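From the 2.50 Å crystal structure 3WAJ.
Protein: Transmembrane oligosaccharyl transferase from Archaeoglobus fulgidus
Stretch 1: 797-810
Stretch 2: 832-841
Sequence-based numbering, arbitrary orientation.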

# COMPACT_ATOMS: atom_id res chain seq x y z
N ALA A 797 6.11 -39.46 -7.68
CA ALA A 797 6.31 -39.55 -6.23
C ALA A 797 5.14 -38.92 -5.50
O ALA A 797 4.51 -37.98 -6.00
N THR A 798 4.82 -39.42 -4.32
CA THR A 798 3.73 -38.82 -3.55
C THR A 798 4.32 -37.88 -2.50
O THR A 798 5.29 -38.22 -1.81
N ILE A 799 3.74 -36.68 -2.39
CA ILE A 799 4.24 -35.65 -1.49
C ILE A 799 3.19 -35.38 -0.42
O ILE A 799 2.01 -35.28 -0.73
N LYS A 800 3.62 -35.25 0.84
CA LYS A 800 2.70 -34.91 1.93
C LYS A 800 3.08 -33.58 2.59
O LYS A 800 4.23 -33.39 3.02
N THR A 801 2.12 -32.67 2.71
CA THR A 801 2.38 -31.35 3.26
C THR A 801 2.17 -31.38 4.77
O THR A 801 1.54 -32.29 5.30
N ASN A 802 2.66 -30.35 5.45
CA ASN A 802 2.47 -30.22 6.89
C ASN A 802 1.01 -30.01 7.29
O ASN A 802 0.71 -29.82 8.46
N GLN A 803 0.10 -30.03 6.32
CA GLN A 803 -1.33 -29.97 6.59
C GLN A 803 -1.93 -31.34 6.36
O GLN A 803 -3.15 -31.49 6.31
N ASN A 804 -1.05 -32.33 6.21
CA ASN A 804 -1.45 -33.71 5.94
C ASN A 804 -2.35 -33.80 4.72
O ASN A 804 -3.41 -34.43 4.74
N ARG A 805 -1.92 -33.12 3.66
CA ARG A 805 -2.54 -33.18 2.34
C ARG A 805 -1.54 -33.81 1.39
O ARG A 805 -0.33 -33.58 1.52
N THR A 806 -2.02 -34.62 0.45
CA THR A 806 -1.13 -35.23 -0.53
C THR A 806 -1.41 -34.75 -1.96
O THR A 806 -2.50 -34.28 -2.28
N PHE A 807 -0.39 -34.87 -2.81
CA PHE A 807 -0.54 -34.61 -4.23
C PHE A 807 0.57 -35.38 -4.90
O PHE A 807 1.53 -35.78 -4.23
N GLU A 808 0.46 -35.59 -6.21
CA GLU A 808 1.49 -36.32 -6.93
C GLU A 808 2.47 -35.38 -7.61
O GLU A 808 2.05 -34.44 -8.31
N TYR A 809 3.76 -35.60 -7.38
CA TYR A 809 4.79 -34.96 -8.20
C TYR A 809 4.97 -35.81 -9.45
O TYR A 809 5.15 -37.03 -9.37
N TRP A 810 4.92 -35.17 -10.61
CA TRP A 810 5.17 -35.85 -11.88
C TRP A 810 6.16 -35.06 -12.71
O TRP A 810 6.13 -33.83 -12.71
N TYR A 832 12.55 -30.34 6.01
CA TYR A 832 11.31 -29.65 5.70
C TYR A 832 10.07 -30.50 6.00
O TYR A 832 10.07 -31.72 5.76
N PRO A 833 9.03 -29.86 6.56
CA PRO A 833 7.74 -30.48 6.93
C PRO A 833 6.92 -30.96 5.73
O PRO A 833 6.02 -31.77 5.90
N VAL A 834 7.21 -30.45 4.54
CA VAL A 834 6.64 -31.04 3.33
C VAL A 834 7.65 -32.05 2.82
O VAL A 834 8.77 -31.69 2.47
N LYS A 835 7.27 -33.33 2.81
CA LYS A 835 8.19 -34.38 2.36
C LYS A 835 7.57 -35.41 1.42
O LYS A 835 6.35 -35.62 1.42
N PRO A 836 8.41 -36.04 0.59
CA PRO A 836 7.88 -37.15 -0.20
C PRO A 836 7.64 -38.35 0.73
O PRO A 836 8.41 -38.56 1.67
N ILE A 837 6.57 -39.11 0.48
CA ILE A 837 6.29 -40.29 1.29
C ILE A 837 6.46 -41.61 0.53
O ILE A 837 6.24 -42.68 1.08
N THR A 838 6.82 -41.51 -0.75
CA THR A 838 7.25 -42.67 -1.53
C THR A 838 8.59 -42.31 -2.16
O THR A 838 8.92 -41.14 -2.27
N PRO A 839 9.36 -43.32 -2.57
CA PRO A 839 10.53 -43.03 -3.41
C PRO A 839 10.04 -42.61 -4.79
O PRO A 839 8.84 -42.74 -5.07
N TYR A 840 10.93 -42.12 -5.64
CA TYR A 840 10.54 -41.82 -7.01
C TYR A 840 10.32 -43.13 -7.78
O TYR A 840 11.14 -44.05 -7.70
N HIS A 841 9.21 -43.22 -8.51
CA HIS A 841 8.99 -44.37 -9.39
C HIS A 841 9.27 -43.94 -10.83
O HIS A 841 8.43 -43.29 -11.46

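Stretch 1 folds back on itself as a hairpin, its strands 797-800 and 806-810 joined through a type I turn from Thr801 to Asn804, and stretch 2 runs antiparallel along the first of these strands. The backbone sets the spacing. Lys800 N donates to Lys835 O (2.8 Å) and Lys835 N returns a bond to Lys800 O (3.0 Å), while Ile837 N reaches Thr798 O (2.8 Å). Between these bonds lies the closer pair Ile799 and Pro836. Proline has no N-H to give, and this non-hydrogen-bonded position asks for none; Pro836 CA instead approaches Thr798 O at 3.2 Å, a CA-H...O contact.

Ile799 and Pro836 share one face of the sheet, and there the fit is apolar. Ile799, with chi1 and chi2 both m, lays its branches against two neighbours: Ile799 CD1 meets Pro836 CB at 3.8 Å, and Ile799 CG2 meets Val834 CG1 at 3.6 Å. A beta-branched chain suits this spot, since its two arms spread along the opposing strand and fill the hollows beside a rigid ring and a compact valine. Val834, in the t rotamer, is forked as well. Val834 CG2 sits 3.7 Å from Thr801 CA and 3.6 Å from Asn802 OD1, so that one methyl packs on Ile799 while the other nestles at the start of the turn. Beyond it, Asn802 CB and Pro833 CB touch at 3.7 Å; the asparagine amide itself is satisfied elsewhere in the structure.

Lys800 and Lys835 point to the other face. Lys800 is fully extended, all four chi angles t, and its end leads away from stretch 2, leaving the base of the chain to pack: Lys800 CB lies 3.8 Å from Ile837 CG2. Ile837 (chi1 p, chi2 t) also extends its CD1 to 3.8 Å from Thr798 CG2 and 4.3 Å from Thr806 CG2, so an otherwise exposed isoleucine covers methyl groups on both strands of the hairpin. Lys835 turns its amine back to its own stretch, where Lys835 NZ bonds to Tyr832 O at 2.8 Å.

Thr838 points toward stretch 1 and supplies the polar link that follows Ile837. The p rotamer of Thr838 places Thr838 OG1 where it accepts from Thr798 N (3.2 Å) and donates to Pro839 O (2.8 Å), so a single small hydroxyl ties Thr798 of stretch 1 to the carbonyl of Pro839. Thr838 CG2 rests 3.8 Å from Thr798 OG1. Thr798 OG1, on an m rotamer, donates a very short bond to Glu808 OE2 (2.5 Å) within the hairpin.

At the far end, the small side chain of Ala797 leaves room for an aromatic neighbour: Ala797 CB lies 3.9 Å from Tyr840 CD1. Tyr840, in the m rotamer, swings its ring end nearer to the hairpin, and Tyr809 (t), which points toward stretch 2, brings Tyr809 CD2 to 4.2 Å from Tyr840 CE1, at the edge of the Tyr840 ring.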

# COMPACT_ATOMS: atom_id res chain seq x y z
CB ALA A 797 7.62 -38.89 -5.82
CB THR A 798 2.84 -39.91 -2.92
OG1 THR A 798 2.39 -40.79 -3.96
CG2 THR A 798 1.62 -39.30 -2.24
CB ILE A 799 4.55 -34.34 -2.26
CG1 ILE A 799 5.37 -34.63 -3.53
CG2 ILE A 799 5.24 -33.31 -1.35
CD1 ILE A 799 6.78 -35.19 -3.26
CB LYS A 800 2.67 -36.01 2.99
CG LYS A 800 1.55 -35.87 4.03
CD LYS A 800 1.66 -36.99 5.07
CE LYS A 800 0.59 -36.88 6.15
NZ LYS A 800 0.94 -37.67 7.39
CB THR A 801 1.46 -30.29 2.63
OG1 THR A 801 0.20 -30.27 3.32
CG2 THR A 801 1.22 -30.61 1.16
CB ASN A 802 3.29 -29.05 7.42
CG ASN A 802 3.10 -27.79 6.60
OD1 ASN A 802 3.24 -27.81 5.36
ND2 ASN A 802 2.73 -26.70 7.26
CB GLN A 803 -2.03 -28.98 5.66
CG GLN A 803 -1.50 -27.56 5.76
CD GLN A 803 -1.65 -26.98 7.14
OE1 GLN A 803 -2.51 -27.41 7.92
NE2 GLN A 803 -0.83 -25.99 7.46
CB ASN A 804 -2.08 -34.36 7.19
CG ASN A 804 -1.13 -34.40 8.38
OD1 ASN A 804 0.09 -34.56 8.22
ND2 ASN A 804 -1.67 -34.26 9.59
CB ARG A 805 -2.90 -31.78 1.85
CG ARG A 805 -3.33 -31.70 0.39
CD ARG A 805 -3.76 -30.28 0.04
NE ARG A 805 -2.64 -29.34 -0.01
CZ ARG A 805 -1.93 -29.09 -1.11
NH1 ARG A 805 -2.23 -29.69 -2.25
NH2 ARG A 805 -0.92 -28.23 -1.07
CB THR A 806 -1.18 -36.76 -0.48
OG1 THR A 806 -2.50 -37.21 -0.81
CG2 THR A 806 -0.79 -37.25 0.91
CB PHE A 807 -0.45 -33.11 -4.57
CG PHE A 807 0.86 -32.46 -4.17
CD1 PHE A 807 0.95 -31.73 -2.98
CD2 PHE A 807 2.00 -32.58 -4.97
CE1 PHE A 807 2.16 -31.13 -2.59
CE2 PHE A 807 3.21 -31.98 -4.59
CZ PHE A 807 3.28 -31.25 -3.39
CB GLU A 808 0.85 -37.26 -7.97
CG GLU A 808 0.14 -38.46 -7.36
CD GLU A 808 1.08 -39.32 -6.54
OE1 GLU A 808 2.14 -39.75 -7.06
OE2 GLU A 808 0.76 -39.57 -5.36
CB TYR A 809 6.12 -34.86 -7.45
CG TYR A 809 7.25 -34.32 -8.33
CD1 TYR A 809 7.46 -32.96 -8.46
CD2 TYR A 809 8.08 -35.19 -9.04
CE1 TYR A 809 8.48 -32.46 -9.27
CE2 TYR A 809 9.11 -34.69 -9.86
CZ TYR A 809 9.29 -33.32 -9.96
OH TYR A 809 10.29 -32.81 -10.76
CB TRP A 810 3.88 -35.98 -12.68
CG TRP A 810 2.99 -37.11 -12.29
CD1 TRP A 810 1.89 -37.05 -11.48
CD2 TRP A 810 3.10 -38.47 -12.72
NE1 TRP A 810 1.31 -38.29 -11.37
CE2 TRP A 810 2.03 -39.19 -12.12
CE3 TRP A 810 3.99 -39.16 -13.55
CZ2 TRP A 810 1.85 -40.56 -12.33
CZ3 TRP A 810 3.80 -40.52 -13.75
CH2 TRP A 810 2.74 -41.20 -13.14
CB TYR A 832 11.35 -29.17 4.25
CG TYR A 832 12.34 -28.04 4.03
CD1 TYR A 832 12.33 -26.92 4.85
CD2 TYR A 832 13.28 -28.09 3.00
CE1 TYR A 832 13.22 -25.87 4.64
CE2 TYR A 832 14.18 -27.06 2.79
CZ TYR A 832 14.15 -25.94 3.61
OH TYR A 832 15.05 -24.89 3.41
CB PRO A 833 7.00 -29.36 7.68
CG PRO A 833 7.67 -28.08 7.27
CD PRO A 833 9.10 -28.44 6.96
CB VAL A 834 6.37 -29.99 2.23
CG1 VAL A 834 6.03 -30.67 0.92
CG2 VAL A 834 5.26 -29.03 2.66
CB LYS A 835 8.92 -35.07 3.54
CG LYS A 835 8.09 -35.40 4.76
CD LYS A 835 8.57 -34.62 6.00
CE LYS A 835 10.00 -34.97 6.41
NZ LYS A 835 10.60 -34.00 7.38
CB PRO A 836 8.99 -37.45 -1.22
CG PRO A 836 10.25 -36.82 -0.66
CD PRO A 836 9.80 -35.69 0.24
CB ILE A 837 4.88 -40.27 1.92
CG1 ILE A 837 3.79 -40.19 0.85
CG2 ILE A 837 4.76 -39.14 2.94
CD1 ILE A 837 2.37 -40.16 1.43
CB THR A 838 6.27 -43.03 -2.67
OG1 THR A 838 6.42 -42.10 -3.75
CG2 THR A 838 4.81 -43.03 -2.17
CB PRO A 839 11.24 -44.39 -3.50
CG PRO A 839 10.18 -45.40 -3.18
CD PRO A 839 9.29 -44.75 -2.18
CB TYR A 840 11.62 -41.00 -7.72
CG TYR A 840 11.83 -39.59 -7.22
CD1 TYR A 840 11.00 -38.55 -7.64
CD2 TYR A 840 12.89 -39.28 -6.39
CE1 TYR A 840 11.21 -37.26 -7.21
CE2 TYR A 840 13.11 -37.99 -5.95
CZ TYR A 840 12.27 -36.99 -6.37
OH TYR A 840 12.49 -35.70 -5.93
CB HIS A 841 7.55 -44.90 -9.26
CG HIS A 841 7.06 -44.98 -7.85
ND1 HIS A 841 7.49 -45.95 -6.96
CD2 HIS A 841 6.17 -44.22 -7.17
CE1 HIS A 841 6.89 -45.77 -5.80
NE2 HIS A 841 6.08 -44.72 -5.90